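Local coordinates for protein mRNA interferase toxin YafQ (Escherichia coli, PDB 4MMG) that cleaves mRNA at specific lysine codons on the ribosome as the toxin of a type II toxin-antitoxin system, thereby inhibiting translation elongation, at residues A[33-38]-A[44-49]. The protein carries 1 engineered substitution. Residues are numbered along the deposited sequence; the frame is centred on the assembly and turned at random.
Sequences KYLMTL and LPLPAV
The puckered ring of Pro47 offers its CD to Leu38 CD1, 4.2 Å away, and the two side chains point toward each other. The flat group touched is the carbonyl of Leu38. Leu44 CD2 sits above its plane, 4.0 Å from Leu38 O, as a van der Waals neighbour.

Leu46 meets two helix residues. Its CD2 methyl is shared by both. Leu35 CD1 approaches it to 3.8 Å, and Leu38 CB lies 3.9 Å from it. The other methyl, Leu46 CD1, also meets Leu35 CD1 at 3.8 Å. The Leu35 and Leu46 side chains cross at about a right angle, and Leu35 CD1 touches both Leu46 methyls. Leu35 has CG opposite its backbone N (chi1 171°), and the side chain thereby extends toward Leu46. In Leu38, CG is instead opposite the carbonyl carbon (chi1 -67°), and CD1 touches both Leu46 CD2 and Pro47 CD.

On the helix, Lys33 O accepts two bonds from Thr37, which reach it from opposite faces of the carbonyl plane. One is the backbone bond from N. The other comes from OG1 at 3.0 Å.

The contact joins helix 29-40 to the loop that leads back from it to strand 53-54. Leu35 is buried and also touches Tyr50, Val67 and Leu73. Leu46 reaches Tyr75, and Leu44 reaches Leu77, both on strand 71-77. The leucines thus link the helix, the returning loop and the sheet of this RelE-family toxin.

No hydrogen bond runs between the helix segment and the loop segment. Their association rests on apolar packing, with the leucine methyls doing most of the touching. Such packing fixes no donor-acceptor pairing between helix and loop. The contact lies near the surface, with Leu35 buried and Pro47 exposed.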
loop_
_atom_site.group_PDB
_atom_site.type_symbol
_atom_site.label_atom_id
_atom_site.label_comp_id
_atom_site.label_asym_id
_atom_site.label_seq_id
_atom_site.Cartn_x
_atom_site.Cartn_y
_atom_site.Cartn_z
ATOM N N LYS A 33 -4.898 -5.906 5.425
ATOM C CA LYS A 33 -6.153 -5.249 5.777
ATOM C C LYS A 33 -5.968 -4.274 6.944
ATOM O O LYS A 33 -6.524 -3.173 6.923
ATOM C CB LYS A 33 -7.234 -6.287 6.089
ATOM C CG LYS A 33 -7.675 -7.065 4.846
ATOM C CD LYS A 33 -8.587 -8.230 5.191
ATOM C CE LYS A 33 -8.928 -9.017 3.935
ATOM N NZ LYS A 33 -9.756 -10.220 4.214
ATOM N N TYR A 34 -5.168 -4.658 7.936
ATOM C CA TYR A 34 -4.971 -3.789 9.094
ATOM C C TYR A 34 -4.302 -2.479 8.684
ATOM O O TYR A 34 -4.726 -1.393 9.086
ATOM C CB TYR A 34 -4.181 -4.504 10.191
ATOM C CG TYR A 34 -4.194 -3.750 11.496
ATOM C CD1 TYR A 34 -5.317 -3.774 12.307
ATOM C CD2 TYR A 34 -3.100 -2.993 11.903
ATOM C CE1 TYR A 34 -5.354 -3.079 13.501
ATOM C CE2 TYR A 34 -3.124 -2.289 13.104
ATOM C CZ TYR A 34 -4.262 -2.341 13.894
ATOM O OH TYR A 34 -4.331 -1.657 15.088
ATOM N N LEU A 35 -3.269 -2.591 7.857
ATOM C CA LEU A 35 -2.572 -1.424 7.341
ATOM C C LEU A 35 -3.502 -0.546 6.511
ATOM O O LEU A 35 -3.534 0.677 6.677
ATOM C CB LEU A 35 -1.376 -1.868 6.507
ATOM C CG LEU A 35 -0.647 -0.788 5.714
ATOM C CD1 LEU A 35 -0.148 0.326 6.614
ATOM C CD2 LEU A 35 0.518 -1.439 4.982
ATOM N N MET A 36 -4.253 -1.171 5.606
ATOM C CA MET A 36 -5.206 -0.424 4.793
ATOM C C MET A 36 -6.220 0.328 5.649
ATOM O O MET A 36 -6.560 1.472 5.345
ATOM C CB MET A 36 -5.932 -1.346 3.818
ATOM C CG MET A 36 -5.037 -1.956 2.753
ATOM S SD MET A 36 -5.953 -3.111 1.705
ATOM C CE MET A 36 -7.028 -2.000 0.854
ATOM N N THR A 37 -6.690 -0.306 6.715
ATOM C CA THR A 37 -7.674 0.329 7.590
ATOM C C THR A 37 -7.095 1.566 8.289
ATOM O O THR A 37 -7.775 2.592 8.423
ATOM C CB THR A 37 -8.268 -0.673 8.581
ATOM O OG1 THR A 37 -8.938 -1.712 7.849
ATOM C CG2 THR A 37 -9.254 0.008 9.509
ATOM N N LEU A 38 -5.837 1.492 8.713
ATOM C CA LEU A 38 -5.200 2.659 9.325
ATOM C C LEU A 38 -5.162 3.833 8.353
ATOM O O LEU A 38 -5.478 4.964 8.715
ATOM C CB LEU A 38 -3.784 2.313 9.791
ATOM C CG LEU A 38 -3.676 1.306 10.942
ATOM C CD1 LEU A 38 -2.205 1.021 11.235
ATOM C CD2 LEU A 38 -4.389 1.801 12.204
ATOM N N LEU A 44 -3.026 8.333 11.277
ATOM C CA LEU A 44 -1.695 8.634 10.755
ATOM C C LEU A 44 -1.022 9.720 11.603
ATOM O O LEU A 44 -1.704 10.598 12.132
ATOM C CB LEU A 44 -1.806 9.076 9.290
ATOM C CG LEU A 44 -2.593 8.104 8.410
ATOM C CD1 LEU A 44 -2.822 8.688 7.021
ATOM C CD2 LEU A 44 -1.887 6.770 8.319
ATOM N N PRO A 45 0.319 9.683 11.719
ATOM C CA PRO A 45 1.251 8.785 11.025
ATOM C C PRO A 45 1.204 7.320 11.449
ATOM O O PRO A 45 0.907 6.988 12.607
ATOM C CB PRO A 45 2.623 9.364 11.389
ATOM C CG PRO A 45 2.399 10.037 12.698
ATOM C CD PRO A 45 1.042 10.661 12.552
ATOM N N LEU A 46 1.508 6.452 10.482
ATOM C CA LEU A 46 1.625 5.022 10.706
ATOM C C LEU A 46 2.696 4.728 11.743
ATOM O O LEU A 46 3.668 5.489 11.883
ATOM C CB LEU A 46 1.997 4.329 9.396
ATOM C CG LEU A 46 0.931 4.299 8.306
ATOM C CD1 LEU A 46 1.545 3.695 7.046
ATOM C CD2 LEU A 46 -0.252 3.466 8.770
ATOM N N PRO A 47 2.536 3.618 12.469
ATOM C CA PRO A 47 3.599 3.265 13.415
ATOM C C PRO A 47 4.883 2.853 12.691
ATOM O O PRO A 47 4.874 2.475 11.502
ATOM C CB PRO A 47 2.997 2.101 14.207
ATOM C CG PRO A 47 1.968 1.514 13.291
ATOM C CD PRO A 47 1.426 2.646 12.479
ATOM N N ALA A 48 5.989 2.932 13.428
ATOM C CA ALA A 48 7.320 2.760 12.869
ATOM C C ALA A 48 7.543 1.402 12.213
ATOM O O ALA A 48 8.347 1.297 11.297
ATOM C CB ALA A 48 8.377 3.009 13.956
ATOM N N VAL A 49 6.840 0.368 12.676
ATOM C CA VAL A 49 7.049 -0.991 12.168
ATOM C C VAL A 49 6.829 -1.082 10.652
ATOM O O VAL A 49 7.419 -1.935 9.986
ATOM C CB VAL A 49 6.169 -2.018 12.919
ATOM C CG1 VAL A 49 4.687 -1.808 12.627
ATOM C CG2 VAL A 49 6.597 -3.448 12.600
#